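PDB 3SGH: SusD homolog, which probably binds glycans at the cell surface of a gut Bacteroides, as a SusD-like lipoprotein built on an alpha-alpha superhelix. Local coordinates for residues Phe271-Val285 with Val297-Asp309. Residues are numbered along the deposited sequence; the frame is centred on the assembly and turned at random.
Sequences FTPQTQTAAGGYVGV and VYANYSKLFIATD
Ser302 ties two arms of the loop 271-285 together through one hydroxyl: OG donates to Thr272 O at 2.7 Å, in the carbonyl plane, and accepts from Val283 N, while the backbone N of Ser302 bonds Val283 O. One residue on, Lys303 N reaches Thr272 OG1 at 3.0 Å, and Lys303 O accepts from the backbone N of Thr272, beside the single backbone bridge of Phe271 with Leu304. Thr272 CG2 meets Thr308 CG2 tip to tip at a tight 3.5 Å. Gln274 can be followed outward: CB lies 3.5 Å from Asn300 O, CG sits between the backbone N and the carbonyl carbon (chi1 66°), the chain bends at chi2, and CD carries the amide to its own loop. There OE1 accepts from Thr277 N on a lone pair, and NE2 donates to Gly280 O and to Thr277 OG1, bracing the ST turn in which OG1 accepts from Ala279 N. Shortening Gln274 to an alanine would remove this amide and is likely to let the 277-280 bend move more freely. Asn300 O receives Thr275 N at 2.8 Å, and Asn300 ND2 donates to Gln276 OE1. Val285 CG1 stands over the Tyr298 ring, 3.5 Å from its centroid, a CH-pi contact, and CG2 packs on Tyr301 CB; the tyrosine hydroxyls bond Glu291 and Asp376. Both segments belong to the long loop between helix 267-270 and strand 314-317; without regular strands, these polar bonds largely set its shape.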
ATOM      1  N   PHE A 271      15.854   7.802   3.309  1.00 13.95           N
ATOM      2  CA  PHE A 271      16.301   8.523   2.110  1.00 14.49           C
ATOM      3  C   PHE A 271      17.824   8.777   2.142  1.00 15.20           C
ATOM      4  O   PHE A 271      18.447   8.779   3.220  1.00 15.39           O
ATOM      5  CB  PHE A 271      15.643   9.909   2.044  1.00 13.83           C
ATOM      6  CG  PHE A 271      14.167   9.932   2.292  1.00 14.88           C
ATOM      7  CD1 PHE A 271      13.315   9.216   1.480  1.00 14.30           C
ATOM      8  CD2 PHE A 271      13.634  10.711   3.313  1.00 13.87           C
ATOM      9  CE1 PHE A 271      11.956   9.254   1.708  1.00 16.63           C
ATOM     10  CE2 PHE A 271      12.244  10.741   3.561  1.00 16.14           C
ATOM     11  CZ  PHE A 271      11.429  10.022   2.770  1.00 15.67           C
ATOM     12  N   THR A 272      18.399   9.088   0.979  1.00 14.87           N
ATOM     13  CA  THR A 272      19.737   9.662   0.897  1.00 16.34           C
ATOM     14  C   THR A 272      19.613  11.158   0.710  1.00 16.00           C
ATOM     15  O   THR A 272      18.648  11.610   0.084  1.00 16.68           O
ATOM     16  CB  THR A 272      20.526   9.078  -0.277  1.00 16.02           C
ATOM     17  OG1 THR A 272      19.849   9.368  -1.516  1.00 15.54           O
ATOM     18  CG2 THR A 272      20.670   7.600  -0.102  1.00 17.73           C
ATOM     19  N   PRO A 273      20.559  11.926   1.243  1.00 17.42           N
ATOM     20  CA  PRO A 273      20.639  13.361   0.977  1.00 17.79           C
ATOM     21  C   PRO A 273      20.835  13.610  -0.519  1.00 17.21           C
ATOM     22  O   PRO A 273      21.515  12.820  -1.191  1.00 17.46           O
ATOM     23  CB  PRO A 273      21.919  13.778   1.731  1.00 17.67           C
ATOM     24  CG  PRO A 273      21.933  12.867   2.881  1.00 20.19           C
ATOM     25  CD  PRO A 273      21.482  11.538   2.325  1.00 19.14           C
ATOM     26  N   GLN A 274      20.245  14.694  -1.024  1.00 16.96           N
ATOM     27  CA  GLN A 274      20.467  15.119  -2.407  1.00 16.20           C
ATOM     28  C   GLN A 274      21.916  15.485  -2.598  1.00 16.79           C
ATOM     29  O   GLN A 274      22.561  15.976  -1.675  1.00 16.76           O
ATOM     30  CB  GLN A 274      19.546  16.268  -2.800  1.00 16.56           C
ATOM     31  CG  GLN A 274      19.781  17.578  -2.085  1.00 17.27           C
ATOM     32  CD  GLN A 274      20.875  18.431  -2.706  1.00 17.64           C
ATOM     33  OE1 GLN A 274      21.214  18.304  -3.914  1.00 16.45           O
ATOM     34  NE2 GLN A 274      21.397  19.362  -1.902  1.00 18.59           N
ATOM     35  N   THR A 275      22.441  15.215  -3.793  1.00 17.82           N
ATOM     36  CA  THR A 275      23.834  15.532  -4.095  1.00 18.61           C
ATOM     37  C   THR A 275      23.953  16.435  -5.340  1.00 18.94           C
ATOM     38  O   THR A 275      25.059  16.614  -5.898  1.00 20.63           O
ATOM     39  CB  THR A 275      24.657  14.258  -4.320  1.00 19.00           C
ATOM     40  OG1 THR A 275      24.080  13.532  -5.425  1.00 18.17           O
ATOM     41  CG2 THR A 275      24.700  13.405  -3.019  1.00 18.97           C
ATOM     42  N   GLN A 276      22.832  16.996  -5.768  1.00 17.75           N
ATOM     43  CA  GLN A 276      22.826  17.911  -6.924  1.00 17.53           C
ATOM     44  C   GLN A 276      23.605  19.187  -6.613  1.00 18.71           C
ATOM     45  O   GLN A 276      24.319  19.712  -7.488  1.00 18.52           O
ATOM     46  CB  GLN A 276      21.387  18.253  -7.316  1.00 16.83           C
ATOM     47  CG  GLN A 276      21.275  19.144  -8.551  1.00 19.93           C
ATOM     48  CD  GLN A 276      21.919  18.523  -9.804  1.00 21.04           C
ATOM     49  OE1 GLN A 276      21.846  17.295 -10.041  1.00 21.18           O
ATOM     50  NE2 GLN A 276      22.549  19.378 -10.629  1.00 23.06           N
ATOM     51  N   THR A 277      23.444  19.690  -5.391  1.00 18.11           N
ATOM     52  CA  THR A 277      24.132  20.882  -4.935  1.00 18.13           C
ATOM     53  C   THR A 277      24.922  20.582  -3.681  1.00 19.77           C
ATOM     54  O   THR A 277      24.775  19.500  -3.112  1.00 21.16           O
ATOM     55  CB  THR A 277      23.127  22.028  -4.609  1.00 18.71           C
ATOM     56  OG1 THR A 277      22.525  21.804  -3.324  1.00 18.89           O
ATOM     57  CG2 THR A 277      22.043  22.140  -5.664  1.00 17.37           C
ATOM     58  N   ALA A 278      25.692  21.565  -3.212  1.00 20.41           N
ATOM     59  CA  ALA A 278      26.512  21.434  -2.001  1.00 20.73           C
ATOM     60  C   ALA A 278      25.721  21.515  -0.696  1.00 21.01           C
ATOM     61  O   ALA A 278      26.310  21.320   0.385  1.00 21.87           O
ATOM     62  CB  ALA A 278      27.665  22.499  -1.996  1.00 21.23           C
ATOM     63  N   ALA A 279      24.421  21.827  -0.753  1.00 20.88           N
ATOM     64  CA  ALA A 279      23.621  22.077   0.480  1.00 21.37           C
ATOM     65  C   ALA A 279      23.375  20.842   1.309  1.00 21.29           C
ATOM     66  O   ALA A 279      23.131  20.937   2.502  1.00 22.68           O
ATOM     67  CB  ALA A 279      22.283  22.741   0.148  1.00 20.00           C
ATOM     68  N   GLY A 280      23.412  19.678   0.676  1.00 20.54           N
ATOM     69  CA  GLY A 280      22.991  18.456   1.348  1.00 20.97           C
ATOM     70  C   GLY A 280      21.500  18.533   1.661  1.00 20.49           C
ATOM     71  O   GLY A 280      20.756  19.241   0.967  1.00 18.43           O
ATOM     72  N   GLY A 281      21.069  17.871   2.738  1.00 18.83           N
ATOM     73  CA  GLY A 281      19.629  17.829   3.078  1.00 18.84           C
ATOM     74  C   GLY A 281      18.861  16.853   2.175  1.00 16.94           C
ATOM     75  O   GLY A 281      19.407  16.321   1.216  1.00 17.87           O
ATOM     76  N   TYR A 282      17.582  16.691   2.490  1.00 16.27           N
ATOM     77  CA  TYR A 282      16.689  15.776   1.847  1.00 15.78           C
ATOM     78  C   TYR A 282      15.753  16.585   0.994  1.00 15.35           C
ATOM     79  O   TYR A 282      15.142  17.509   1.474  1.00 16.49           O
ATOM     80  CB  TYR A 282      15.914  14.931   2.889  1.00 15.15           C
ATOM     81  CG  TYR A 282      16.859  14.161   3.783  1.00 16.71           C
ATOM     82  CD1 TYR A 282      17.400  12.947   3.374  1.00 16.69           C
ATOM     83  CD2 TYR A 282      17.265  14.685   5.011  1.00 19.30           C
ATOM     84  CE1 TYR A 282      18.320  12.245   4.166  1.00 19.73           C
ATOM     85  CE2 TYR A 282      18.167  13.963   5.833  1.00 20.48           C
ATOM     86  CZ  TYR A 282      18.688  12.765   5.391  1.00 18.68           C
ATOM     87  OH  TYR A 282      19.561  12.092   6.190  1.00 22.35           O
ATOM     88  N   VAL A 283      15.721  16.254  -0.296  1.00 15.78           N
ATOM     89  CA  VAL A 283      14.863  16.919  -1.274  1.00 15.18           C
ATOM     90  C   VAL A 283      14.239  15.865  -2.179  1.00 15.12           C
ATOM     91  O   VAL A 283      14.938  15.136  -2.934  1.00 14.68           O
ATOM     92  CB  VAL A 283      15.617  17.971  -2.118  1.00 15.48           C
ATOM     93  CG1 VAL A 283      14.663  18.622  -3.114  1.00 15.23           C
ATOM     94  CG2 VAL A 283      16.323  19.079  -1.226  1.00 15.07           C
ATOM     95  N   GLY A 284      12.914  15.752  -2.090  1.00 14.79           N
ATOM     96  CA  GLY A 284      12.153  14.849  -2.966  1.00 15.01           C
ATOM     97  C   GLY A 284      11.824  15.458  -4.317  1.00 15.14           C
ATOM     98  O   GLY A 284      12.065  16.654  -4.546  1.00 15.90           O
ATOM     99  N   VAL A 285      11.263  14.625  -5.183  1.00 13.97           N
ATOM    100  CA  VAL A 285      10.819  14.996  -6.529  1.00 13.88           C
ATOM    101  C   VAL A 285       9.328  15.192  -6.553  1.00 13.49           C
ATOM    102  O   VAL A 285       8.580  14.343  -6.072  1.00 13.33           O
ATOM    103  CB  VAL A 285      11.255  13.930  -7.582  1.00 13.94           C
ATOM    104  CG1 VAL A 285      10.797  14.381  -9.027  1.00 14.33           C
ATOM    105  CG2 VAL A 285      12.745  13.690  -7.489  1.00 13.14           C
ATOM    106  N   VAL A 297      17.509  14.557 -15.048  1.00 17.62           N
ATOM    107  CA  VAL A 297      17.254  15.810 -14.310  1.00 17.94           C
ATOM    108  C   VAL A 297      17.186  15.561 -12.792  1.00 16.93           C
ATOM    109  O   VAL A 297      17.714  16.355 -12.013  1.00 16.22           O
ATOM    110  CB  VAL A 297      15.955  16.489 -14.846  1.00 17.37           C
ATOM    111  CG1 VAL A 297      15.460  17.588 -13.944  1.00 19.03           C
ATOM    112  CG2 VAL A 297      16.231  17.006 -16.301  1.00 18.99           C
ATOM    113  N   TYR A 298      16.569  14.435 -12.416  1.00 16.69           N
ATOM    114  CA  TYR A 298      16.311  14.098 -11.034  1.00 16.24           C
ATOM    115  C   TYR A 298      17.285  13.070 -10.457  1.00 16.38           C
ATOM    116  O   TYR A 298      17.126  12.586  -9.336  1.00 16.62           O
ATOM    117  CB  TYR A 298      14.857  13.672 -10.891  1.00 15.82           C
ATOM    118  CG  TYR A 298      13.885  14.849 -11.050  1.00 14.27           C
ATOM    119  CD1 TYR A 298      13.944  15.956 -10.176  1.00 14.11           C
ATOM    120  CD2 TYR A 298      12.928  14.857 -12.041  1.00 16.38           C
ATOM    121  CE1 TYR A 298      13.054  17.036 -10.316  1.00 16.49           C
ATOM    122  CE2 TYR A 298      12.023  15.948 -12.189  1.00 14.23           C
ATOM    123  CZ  TYR A 298      12.101  17.025 -11.302  1.00 13.76           C
ATOM    124  OH  TYR A 298      11.171  18.074 -11.422  1.00 17.63           O
ATOM    125  N   ALA A 299      18.341  12.769 -11.196  1.00 16.94           N
ATOM    126  CA  ALA A 299      19.253  11.697 -10.808  1.00 16.88           C
ATOM    127  C   ALA A 299      19.862  11.909  -9.416  1.00 15.85           C
ATOM    128  O   ALA A 299      20.083  10.948  -8.688  1.00 16.84           O
ATOM    129  CB  ALA A 299      20.379  11.497 -11.897  1.00 17.65           C
ATOM    130  N   ASN A 300      20.150  13.155  -9.051  1.00 16.19           N
ATOM    131  CA  ASN A 300      20.817  13.464  -7.787  1.00 16.32           C
ATOM    132  C   ASN A 300      19.927  14.043  -6.674  1.00 16.20           C
ATOM    133  O   ASN A 300      20.442  14.543  -5.674  1.00 16.61           O
ATOM    134  CB  ASN A 300      22.007  14.391  -8.063  1.00 16.43           C
ATOM    135  CG  ASN A 300      22.941  13.819  -9.090  1.00 20.25           C
ATOM    136  OD1 ASN A 300      23.275  12.647  -9.026  1.00 19.86           O
ATOM    137  ND2 ASN A 300      23.354  14.631 -10.050  1.00 24.00           N
ATOM    138  N   TYR A 301      18.609  13.946  -6.840  1.00 15.47           N
ATOM    139  CA  TYR A 301      17.696  14.197  -5.773  1.00 15.60           C
ATOM    140  C   TYR A 301      17.719  13.010  -4.786  1.00 15.21           C
ATOM    141  O   TYR A 301      18.329  11.984  -5.076  1.00 14.96           O
ATOM    142  CB  TYR A 301      16.277  14.462  -6.323  1.00 14.42           C
ATOM    143  CG  TYR A 301      16.077  15.848  -6.945  1.00 15.71           C
ATOM    144  CD1 TYR A 301      16.926  16.320  -7.974  1.00 15.25           C
ATOM    145  CD2 TYR A 301      14.977  16.667  -6.568  1.00 15.69           C
ATOM    146  CE1 TYR A 301      16.743  17.568  -8.566  1.00 18.85           C
ATOM    147  CE2 TYR A 301      14.779  17.896  -7.183  1.00 13.99           C
ATOM    148  CZ  TYR A 301      15.669  18.341  -8.169  1.00 16.01           C
ATOM    149  OH  TYR A 301      15.501  19.544  -8.775  1.00 15.38           O
ATOM    150  N   SER A 302      17.061  13.147  -3.636  1.00 14.36           N
ATOM    151  CA  SER A 302      17.036  12.067  -2.656  1.00 14.29           C
ATOM    152  C   SER A 302      16.511  10.741  -3.221  1.00 14.64           C
ATOM    153  O   SER A 302      15.439  10.702  -3.860  1.00 14.13           O
ATOM    154  CB  SER A 302      16.214  12.443  -1.448  1.00 13.69           C
ATOM    155  OG  SER A 302      16.875  13.447  -0.707  1.00 15.07           O
ATOM    156  N   LYS A 303      17.259   9.682  -2.937  1.00 15.47           N
ATOM    157  CA  LYS A 303      16.895   8.338  -3.316  1.00 15.40           C
ATOM    158  C   LYS A 303      16.223   7.625  -2.160  1.00 16.22           C
ATOM    159  O   LYS A 303      16.322   8.032  -0.996  1.00 16.76           O
ATOM    160  CB  LYS A 303      18.124   7.550  -3.730  1.00 15.49           C
ATOM    161  CG  LYS A 303      18.925   8.184  -4.863  1.00 17.23           C
ATOM    162  CD  LYS A 303      20.174   7.405  -5.263  1.00 23.62           C
ATOM    163  CE  LYS A 303      21.335   7.680  -4.278  1.00 29.67           C
ATOM    164  NZ  LYS A 303      22.679   6.992  -4.571  1.00 30.34           N
ATOM    165  N   LEU A 304      15.512   6.549  -2.490  1.00 16.03           N
ATOM    166  CA  LEU A 304      14.988   5.653  -1.467  1.00 15.75           C
ATOM    167  C   LEU A 304      16.195   4.901  -0.885  1.00 15.63           C
ATOM    168  O   LEU A 304      17.015   4.327  -1.630  1.00 15.85           O
ATOM    169  CB  LEU A 304      13.989   4.665  -2.103  1.00 16.27           C
ATOM    170  CG  LEU A 304      12.873   5.240  -2.993  1.00 18.16           C
ATOM    171  CD1 LEU A 304      12.040   4.098  -3.559  1.00 17.56           C
ATOM    172  CD2 LEU A 304      11.988   6.205  -2.200  1.00 17.17           C
ATOM    173  N   PHE A 305      16.270   4.877   0.448  1.00 14.86           N
ATOM    174  CA  PHE A 305      17.354   4.198   1.142  1.00 14.38           C
ATOM    175  C   PHE A 305      17.479   2.717   0.721  1.00 14.78           C
ATOM    176  O   PHE A 305      18.579   2.183   0.558  1.00 13.60           O
ATOM    177  CB  PHE A 305      17.191   4.296   2.642  1.00 14.98           C
ATOM    178  CG  PHE A 305      18.373   3.710   3.381  1.00 16.85           C
ATOM    179  CD1 PHE A 305      18.379   2.375   3.750  1.00 20.68           C
ATOM    180  CD2 PHE A 305      19.508   4.481   3.603  1.00 21.69           C
ATOM    181  CE1 PHE A 305      19.514   1.805   4.358  1.00 20.80           C
ATOM    182  CE2 PHE A 305      20.622   3.952   4.209  1.00 23.43           C
ATOM    183  CZ  PHE A 305      20.636   2.587   4.605  1.00 22.38           C
ATOM    184  N   ILE A 306      16.355   2.049   0.547  1.00 14.59           N
ATOM    185  CA  ILE A 306      16.350   0.598   0.241  1.00 16.13           C
ATOM    186  C   ILE A 306      17.049   0.325  -1.094  1.00 16.36           C
ATOM    187  O   ILE A 306      17.604  -0.746  -1.269  1.00 18.57           O
ATOM    188  CB  ILE A 306      14.904   0.017   0.235  1.00 14.74           C
ATOM    189  CG1 ILE A 306      14.913  -1.527   0.294  1.00 18.13           C
ATOM    190  CG2 ILE A 306      14.116   0.570  -0.971  1.00 16.06           C
ATOM    191  CD1 ILE A 306      13.468  -2.103   0.542  1.00 18.68           C
ATOM    192  N   ALA A 307      17.097   1.318  -1.989  1.00 16.92           N
ATOM    193  CA  ALA A 307      17.821   1.223  -3.269  1.00 15.98           C
ATOM    194  C   ALA A 307      19.344   1.236  -3.107  1.00 16.44           C
ATOM    195  O   ALA A 307      20.046   0.854  -4.074  1.00 15.75           O
ATOM    196  CB  ALA A 307      17.418   2.363  -4.262  1.00 16.56           C
ATOM    197  N   THR A 308      19.848   1.652  -1.938  1.00 15.93           N
ATOM    198  CA  THR A 308      21.281   1.876  -1.741  1.00 18.00           C
ATOM    199  C   THR A 308      22.052   0.596  -1.402  1.00 19.14           C
ATOM    200  O   THR A 308      23.291   0.592  -1.385  1.00 19.97           O
ATOM    201  CB  THR A 308      21.574   2.928  -0.639  1.00 18.60           C
ATOM    202  OG1 THR A 308      21.162   2.417   0.645  1.00 20.56           O
ATOM    203  CG2 THR A 308      20.904   4.247  -0.996  1.00 18.77           C
ATOM    204  N   ASP A 309      21.319  -0.473  -1.106  1.00 19.28           N
ATOM    205  CA  ASP A 309      21.926  -1.760  -0.796  1.00 20.06           C
ATOM    206  C   ASP A 309      20.980  -2.796  -1.357  1.00 19.04           C
ATOM    207  O   ASP A 309      19.957  -3.080  -0.753  1.00 17.94           O
ATOM    208  CB  ASP A 309      22.027  -1.915   0.730  1.00 20.95           C
ATOM    209  CG  ASP A 309      22.572  -3.265   1.181  1.00 23.86           C
ATOM    210  OD1 ASP A 309      22.813  -4.185   0.370  1.00 25.88           O
ATOM    211  OD2 ASP A 309      22.764  -3.379   2.408  1.00 31.84           O
TER
HETATM  212  O   HOH W   1      21.059  11.196  -3.168  1.00 26.03           O
HETATM  213  O   HOH W   2      19.647  15.752 -10.100  1.00 17.52           O